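Local coordinates for protein Tube (Drosophila melanogaster, PDB 1D2Z) that recruits the kinase Pelle to the plasma membrane through its death domain and activates it in the Toll pathway that sets embryonic dorsoventral polarity, at residues B[29-32]-B[33-36]; B[64-67]-B[68-72]; B[124-127]-B[128-132]. All blocks are in the same frame, centred on the assembly; numbering follows the deposited sequence.

In the fold
All three contacts are local pieces of one death domain, a six-helix bundle. Interaction 1, on helix 31-38, lies nearest the middle, with its centre about 9 Å from that of the chain, and is mostly aromatic and aliphatic. It touches interaction 2, where W32 and M36 pack against the start of helix 68-80; there the chemistry turns polar, a capping box at a partly exposed helix end. Interaction 3 ends helix 120-130 on the opposite side of the chain's centre from interaction 2, about 27 Å between contact centres, and joins packed phenyl rings to backbone bonds. Interactions 1 and 3 also hold residues that bond to the death domain of Pelle.

Interaction 1 of 3, residues B[29-32]-B[33-36]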
loop_
_atom_site.group_PDB
_atom_site.type_symbol
_atom_site.label_atom_id
_atom_site.label_comp_id
_atom_site.label_asym_id
_atom_site.label_seq_id
_atom_site.Cartn_x
_atom_site.Cartn_y
_atom_site.Cartn_z
ATOM N N ASN B 29 -7.959 -2.542 0.405
ATOM C CA ASN B 29 -7.710 -3.372 -0.771
ATOM C C ASN B 29 -7.247 -4.780 -0.375
ATOM O O ASN B 29 -6.576 -5.470 -1.145
ATOM C CB ASN B 29 -6.698 -2.682 -1.704
ATOM C CG ASN B 29 -7.147 -1.277 -2.129
ATOM O OD1 ASN B 29 -8.246 -1.101 -2.664
ATOM N ND2 ASN B 29 -6.295 -0.273 -1.891
ATOM N N SER B 30 -7.611 -5.187 0.841
ATOM C CA SER B 30 -7.264 -6.501 1.379
ATOM C C SER B 30 -5.769 -6.815 1.236
ATOM O O SER B 30 -5.392 -7.960 0.991
ATOM C CB SER B 30 -8.100 -7.581 0.674
ATOM O OG SER B 30 -9.484 -7.262 0.714
ATOM N N CYS B 31 -4.923 -5.803 1.411
ATOM C CA CYS B 31 -3.480 -5.985 1.278
ATOM C C CYS B 31 -2.843 -6.951 2.269
ATOM O O CYS B 31 -1.751 -7.458 2.020
ATOM C CB CYS B 31 -2.757 -4.638 1.315
ATOM S SG CYS B 31 -2.947 -3.683 -0.204
ATOM N N TRP B 32 -3.529 -7.221 3.379
ATOM C CA TRP B 32 -3.003 -8.153 4.376
ATOM C C TRP B 32 -2.790 -9.523 3.735
ATOM O O TRP B 32 -1.864 -10.251 4.102
ATOM C CB TRP B 32 -3.943 -8.267 5.582
ATOM C CG TRP B 32 -5.318 -8.760 5.255
ATOM C CD1 TRP B 32 -6.392 -8.006 4.893
ATOM C CD2 TRP B 32 -5.771 -10.120 5.275
ATOM N NE1 TRP B 32 -7.487 -8.807 4.689
ATOM C CE2 TRP B 32 -7.135 -10.109 4.919
ATOM C CE3 TRP B 32 -5.156 -11.346 5.562
ATOM C CZ2 TRP B 32 -7.905 -11.278 4.843
ATOM C CZ3 TRP B 32 -5.920 -12.512 5.487
ATOM C CH2 TRP B 32 -7.281 -12.466 5.129
ATOM N N ARG B 33 -3.639 -9.860 2.762
ATOM C CA ARG B 33 -3.525 -11.136 2.060
ATOM C C ARG B 33 -2.213 -11.217 1.290
ATOM O O ARG B 33 -1.547 -12.253 1.288
ATOM C CB ARG B 33 -4.700 -11.351 1.095
ATOM C CG ARG B 33 -6.050 -11.442 1.767
ATOM C CD ARG B 33 -7.102 -12.024 0.832
ATOM N NE ARG B 33 -8.436 -11.919 1.414
ATOM C CZ ARG B 33 -9.440 -11.241 0.865
ATOM N NH1 ARG B 33 -9.272 -10.615 -0.294
ATOM N NH2 ARG B 33 -10.598 -11.137 1.507
ATOM N N LYS B 34 -1.833 -10.114 0.651
ATOM C CA LYS B 34 -0.598 -10.068 -0.123
ATOM C C LYS B 34 0.622 -10.261 0.773
ATOM O O LYS B 34 1.555 -10.981 0.417
ATOM C CB LYS B 34 -0.497 -8.749 -0.883
ATOM C CG LYS B 34 -1.670 -8.487 -1.815
ATOM C CD LYS B 34 -1.496 -7.169 -2.549
ATOM C CE LYS B 34 -2.713 -6.850 -3.387
ATOM N NZ LYS B 34 -2.489 -5.655 -4.240
ATOM N N LEU B 35 0.621 -9.607 1.932
ATOM C CA LEU B 35 1.729 -9.736 2.876
ATOM C C LEU B 35 1.788 -11.160 3.435
ATOM O O LEU B 35 2.837 -11.803 3.405
ATOM C CB LEU B 35 1.575 -8.735 4.030
ATOM C CG LEU B 35 2.481 -8.906 5.261
ATOM C CD1 LEU B 35 3.950 -8.754 4.888
ATOM C CD2 LEU B 35 2.095 -7.889 6.323
ATOM N N MET B 36 0.646 -11.652 3.909
ATOM C CA MET B 36 0.570 -12.982 4.507
ATOM C C MET B 36 1.043 -14.088 3.580
ATOM O O MET B 36 1.734 -15.013 4.012
ATOM C CB MET B 36 -0.852 -13.280 4.981
ATOM C CG MET B 36 -0.984 -14.566 5.790
ATOM S SD MET B 36 -2.590 -14.719 6.576
ATOM C CE MET B 36 -2.390 -16.295 7.435
#
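The W32 indole takes up the crowded position, with CG between the backbone N and the carbonyl carbon (chi1 60°), and this swings its ring against the side chain of R33, the next residue in the helix. R33 in turn has CG beside its own N (chi1 -63°) and then runs extended as far as NE, so that its aliphatic part passes across the indole. CG of R33 sits 3.5 Å from the centroid of the six-membered ring of W32, almost straight above it: a CH-pi contact over the face. Farther along, NE of R33 comes to 3.5 Å from CZ2 of W32, with the guanidinium and ring planes 63° apart, so the two flat groups do not stack. The guanidinium then reaches back to S30, whose CB lies over one of its faces, 3.4 Å from NH1 of R33. Its charge is met elsewhere, by a salt bridge from NH2 to D75.

M36, one turn on from W32, comes to the ring from its edge. Its SD is 4.1 Å from CZ3 of W32 and near the ring plane, a Met-aromatic contact between side chains that lie alongside each other. The helix begins with a tighter bond, R33 N to S30 O at 3.1 Å, and then settles into i to i+4 bonds, L35 N to C31 O and M36 N to W32 O.

K34 and N29 hydrogen-bond to the neighbouring Pelle death domain, K34 NZ to Q72 of that chain. Helix 31-38 is one of the helices of the death-domain bundle, and W32 and L35 pack on its neighbours: W32 touches V71, I74 and D75 of helix 68-80 and also K87 and S88 of helix 87-96, while L35 packs into L110, L113 and L114 of helix 107-116.

Interaction 2 of 3, residues B[64-67]-B[68-72]; sequences FKYT and AQDVF
T67 and D70 form a capping box at the start of helix 68-80, with T67 at the N-cap. One carboxylate oxygen of D70 does the work: OD2 accepts the backbone N-H of T67 at 2.9 Å, through its anti lone pair, and also the T67 hydroxyl, OG1 to OD2 3.0 Å, which meets it from above the carboxylate plane. The hydroxyl can do this because OG1 stands between the backbone N and the carbonyl carbon (chi1 61°), and from there it also accepts from Q69 N. The capping oxygen thus both gives and receives, capping an amide of the first turn while steadying the aspartate. Replacing D70 by an alanine is likely to leave the T67 amide without its acceptor and the threonine hydroxyl freer to turn away from Q69 N.

Y66 touches the aspartate nearer its base. The Y66 and D70 side chains cross at about a right angle, ring and carboxylate planes 65° apart, and M36 of helix 31-38 packs against both residues, tying this helix start to the bundle. The backbone takes over at T67 O, which receives V71 N at 3.3 Å, while CD1 of Y66 rests 3.8 Å from CB of D70.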
loop_
_atom_site.group_PDB
_atom_site.type_symbol
_atom_site.label_atom_id
_atom_site.label_comp_id
_atom_site.label_asym_id
_atom_site.label_seq_id
_atom_site.Cartn_x
_atom_site.Cartn_y
_atom_site.Cartn_z
ATOM N N PHE B 64 6.958 -21.011 1.759
ATOM C CA PHE B 64 6.196 -19.972 2.446
ATOM C C PHE B 64 5.571 -20.495 3.730
ATOM O O PHE B 64 5.156 -21.650 3.798
ATOM C CB PHE B 64 5.117 -19.412 1.517
ATOM C CG PHE B 64 5.674 -18.699 0.320
ATOM C CD1 PHE B 64 6.149 -17.395 0.432
ATOM C CD2 PHE B 64 5.771 -19.346 -0.909
ATOM C CE1 PHE B 64 6.716 -16.746 -0.659
ATOM C CE2 PHE B 64 6.339 -18.704 -2.007
ATOM C CZ PHE B 64 6.812 -17.402 -1.880
ATOM N N LYS B 65 5.507 -19.637 4.745
ATOM C CA LYS B 65 4.940 -20.005 6.038
ATOM C C LYS B 65 3.462 -20.373 5.977
ATOM O O LYS B 65 3.048 -21.416 6.494
ATOM C CB LYS B 65 5.143 -18.878 7.054
ATOM C CG LYS B 65 4.495 -19.156 8.401
ATOM C CD LYS B 65 5.369 -18.717 9.561
ATOM C CE LYS B 65 4.866 -19.337 10.860
ATOM N NZ LYS B 65 5.817 -19.160 11.991
ATOM N N TYR B 66 2.672 -19.509 5.352
ATOM C CA TYR B 66 1.238 -19.721 5.233
ATOM C C TYR B 66 0.820 -20.073 3.809
ATOM O O TYR B 66 1.546 -19.806 2.851
ATOM C CB TYR B 66 0.492 -18.467 5.686
ATOM C CG TYR B 66 0.808 -18.020 7.095
ATOM C CD1 TYR B 66 0.346 -18.741 8.196
ATOM C CD2 TYR B 66 1.548 -16.861 7.330
ATOM C CE1 TYR B 66 0.610 -18.317 9.498
ATOM C CE2 TYR B 66 1.818 -16.430 8.628
ATOM C CZ TYR B 66 1.345 -17.162 9.706
ATOM O OH TYR B 66 1.603 -16.743 10.991
ATOM N N THR B 67 -0.347 -20.697 3.682
ATOM C CA THR B 67 -0.891 -21.069 2.378
ATOM C C THR B 67 -2.186 -20.294 2.164
ATOM O O THR B 67 -2.647 -19.582 3.060
ATOM C CB THR B 67 -1.226 -22.570 2.305
ATOM O OG1 THR B 67 -2.220 -22.884 3.287
ATOM C CG2 THR B 67 0.011 -23.413 2.549
ATOM N N ALA B 68 -2.796 -20.468 0.995
ATOM C CA ALA B 68 -4.051 -19.792 0.685
ATOM C C ALA B 68 -5.144 -20.238 1.657
ATOM O O ALA B 68 -6.156 -19.554 1.826
ATOM C CB ALA B 68 -4.463 -20.080 -0.752
ATOM N N GLN B 69 -4.909 -21.372 2.316
ATOM C CA GLN B 69 -5.851 -21.937 3.274
ATOM C C GLN B 69 -5.769 -21.242 4.629
ATOM O O GLN B 69 -6.790 -21.039 5.294
ATOM C CB GLN B 69 -5.604 -23.440 3.438
ATOM C CG GLN B 69 -5.612 -24.213 2.120
ATOM C CD GLN B 69 -5.691 -25.718 2.312
ATOM O OE1 GLN B 69 -5.102 -26.274 3.244
ATOM N NE2 GLN B 69 -6.429 -26.388 1.432
ATOM N N ASP B 70 -4.553 -20.895 5.048
ATOM C CA ASP B 70 -4.355 -20.208 6.323
ATOM C C ASP B 70 -4.950 -18.807 6.228
ATOM O O ASP B 70 -5.431 -18.254 7.220
ATOM C CB ASP B 70 -2.866 -20.125 6.671
ATOM C CG ASP B 70 -2.242 -21.490 6.891
ATOM O OD1 ASP B 70 -2.530 -22.113 7.937
ATOM O OD2 ASP B 70 -1.467 -21.936 6.018
ATOM N N VAL B 71 -4.932 -18.257 5.017
ATOM C CA VAL B 71 -5.483 -16.933 4.751
ATOM C C VAL B 71 -7.007 -16.952 4.914
ATOM O O VAL B 71 -7.592 -15.997 5.428
ATOM C CB VAL B 71 -5.108 -16.459 3.327
ATOM C CG1 VAL B 71 -5.711 -15.094 3.040
ATOM C CG2 VAL B 71 -3.591 -16.399 3.175
ATOM N N PHE B 72 -7.635 -18.059 4.517
ATOM C CA PHE B 72 -9.085 -18.218 4.614
ATOM C C PHE B 72 -9.608 -18.183 6.047
ATOM O O PHE B 72 -10.652 -17.585 6.309
ATOM C CB PHE B 72 -9.533 -19.520 3.936
ATOM C CG PHE B 72 -10.996 -19.851 4.146
ATOM C CD1 PHE B 72 -11.983 -19.237 3.378
ATOM C CD2 PHE B 72 -11.382 -20.777 5.117
ATOM C CE1 PHE B 72 -13.333 -19.540 3.573
ATOM C CE2 PHE B 72 -12.730 -21.086 5.319
ATOM C CZ PHE B 72 -13.706 -20.467 4.547
#

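Interaction 3 of 3, residues B[124-127]-B[128-132]; sequences DFVA and LDFLN
F130 folds back on V126 and F125 where helix 120-130 ends in a wider pi-type turn. The mark of that turn is L131 N, which bonds to V126 O, five residues back, at 3.1 Å; F130 N reaches the same oxygen only weakly.

From its base outward, F130 passes from the V126 carbonyl oxygen to the side chains of V126 and F125. CB lies 3.1 Å from V126 O, and CG is still close to that oxygen. With CG beside the backbone N (chi1 -70°), the ring is carried back along the helix: CD2 brushes CG1 of V126 at 4.2 Å, while CE1 reaches CE2 of F125 at 3.4 Å and CZ stays near the same atom. The two phenyl planes are 65° apart, an oblique pair with centroids 5.3 Å apart. Y5 adds an edge-to-face contact with the F130 ring.

F125 also receives D129, whose CB lies over one face of its ring toward the rim, a CH-pi contact at 4.1 Å from the centroid. The D129 carboxylate runs nearly parallel to that ring, and its OD1 takes salt bridges from K4 and R21. F125 packs on L22 and I25 of helix 16-27 as well, and V126 on L110 and L114 of helix 107-116. OD1 of D129 lies in the plane of the F130 ring, at its edge.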
loop_
_atom_site.group_PDB
_atom_site.type_symbol
_atom_site.label_atom_id
_atom_site.label_comp_id
_atom_site.label_asym_id
_atom_site.label_seq_id
_atom_site.Cartn_x
_atom_site.Cartn_y
_atom_site.Cartn_z
ATOM N N ASP B 124 5.805 2.813 4.288
ATOM C CA ASP B 124 6.149 4.203 4.629
ATOM C C ASP B 124 5.779 4.495 6.080
ATOM O O ASP B 124 6.498 5.202 6.793
ATOM C CB ASP B 124 5.421 5.203 3.711
ATOM C CG ASP B 124 5.898 5.143 2.265
ATOM O OD1 ASP B 124 6.911 4.466 1.982
ATOM O OD2 ASP B 124 5.248 5.765 1.402
ATOM N N PHE B 125 4.642 3.949 6.503
ATOM C CA PHE B 125 4.159 4.123 7.867
ATOM C C PHE B 125 5.121 3.461 8.854
ATOM O O PHE B 125 5.478 4.053 9.869
ATOM C CB PHE B 125 2.761 3.520 8.021
ATOM C CG PHE B 125 2.255 3.525 9.441
ATOM C CD1 PHE B 125 1.808 4.706 10.030
ATOM C CD2 PHE B 125 2.245 2.355 10.192
ATOM C CE1 PHE B 125 1.358 4.720 11.354
ATOM C CE2 PHE B 125 1.798 2.358 11.512
ATOM C CZ PHE B 125 1.354 3.543 12.094
ATOM N N VAL B 126 5.529 2.233 8.559
ATOM C CA VAL B 126 6.451 1.513 9.428
ATOM C C VAL B 126 7.815 2.204 9.487
ATOM O O VAL B 126 8.422 2.303 10.556
ATOM C CB VAL B 126 6.613 0.035 8.984
ATOM C CG1 VAL B 126 7.775 -0.629 9.726
ATOM C CG2 VAL B 126 5.309 -0.738 9.248
ATOM N N ALA B 127 8.283 2.702 8.346
ATOM C CA ALA B 127 9.579 3.378 8.291
ATOM C C ALA B 127 9.586 4.672 9.102
ATOM O O ALA B 127 10.458 4.881 9.946
ATOM C CB ALA B 127 9.970 3.664 6.847
ATOM N N LEU B 128 8.596 5.520 8.857
ATOM C CA LEU B 128 8.497 6.800 9.546
ATOM C C LEU B 128 8.076 6.694 11.012
ATOM O O LEU B 128 8.860 6.996 11.916
ATOM C CB LEU B 128 7.532 7.720 8.796
ATOM C CG LEU B 128 7.965 8.152 7.395
ATOM C CD1 LEU B 128 6.813 8.827 6.666
ATOM C CD2 LEU B 128 9.161 9.086 7.503
ATOM N N ASP B 129 6.853 6.227 11.235
ATOM C CA ASP B 129 6.290 6.110 12.576
ATOM C C ASP B 129 6.999 5.151 13.537
ATOM O O ASP B 129 7.224 5.495 14.695
ATOM C CB ASP B 129 4.802 5.755 12.481
ATOM C CG ASP B 129 4.058 5.990 13.784
ATOM O OD1 ASP B 129 4.027 5.071 14.630
ATOM O OD2 ASP B 129 3.493 7.090 13.952
ATOM N N PHE B 130 7.335 3.950 13.071
ATOM C CA PHE B 130 7.997 2.960 13.926
ATOM C C PHE B 130 9.513 3.114 14.061
ATOM O O PHE B 130 10.058 3.011 15.162
ATOM C CB PHE B 130 7.720 1.535 13.428
ATOM C CG PHE B 130 6.305 1.061 13.626
ATOM C CD1 PHE B 130 5.273 1.950 13.905
ATOM C CD2 PHE B 130 6.003 -0.292 13.500
ATOM C CE1 PHE B 130 3.963 1.499 14.053
ATOM C CE2 PHE B 130 4.694 -0.755 13.646
ATOM C CZ PHE B 130 3.674 0.143 13.922
ATOM N N LEU B 131 10.189 3.334 12.936
ATOM C CA LEU B 131 11.646 3.430 12.919
ATOM C C LEU B 131 12.250 4.823 12.810
ATOM O O LEU B 131 13.463 4.977 12.954
ATOM C CB LEU B 131 12.194 2.563 11.782
ATOM C CG LEU B 131 11.871 1.070 11.821
ATOM C CD1 LEU B 131 12.170 0.435 10.471
ATOM C CD2 LEU B 131 12.672 0.401 12.928
ATOM N N ASN B 132 11.416 5.825 12.539
ATOM C CA ASN B 132 11.863 7.208 12.374
ATOM C C ASN B 132 12.832 7.336 11.191
ATOM O O ASN B 132 13.589 8.307 11.092
ATOM C CB ASN B 132 12.510 7.729 13.665
ATOM C CG ASN B 132 12.592 9.251 13.715
ATOM O OD1 ASN B 132 13.320 9.814 14.537
ATOM N ND2 ASN B 132 11.835 9.921 12.847
#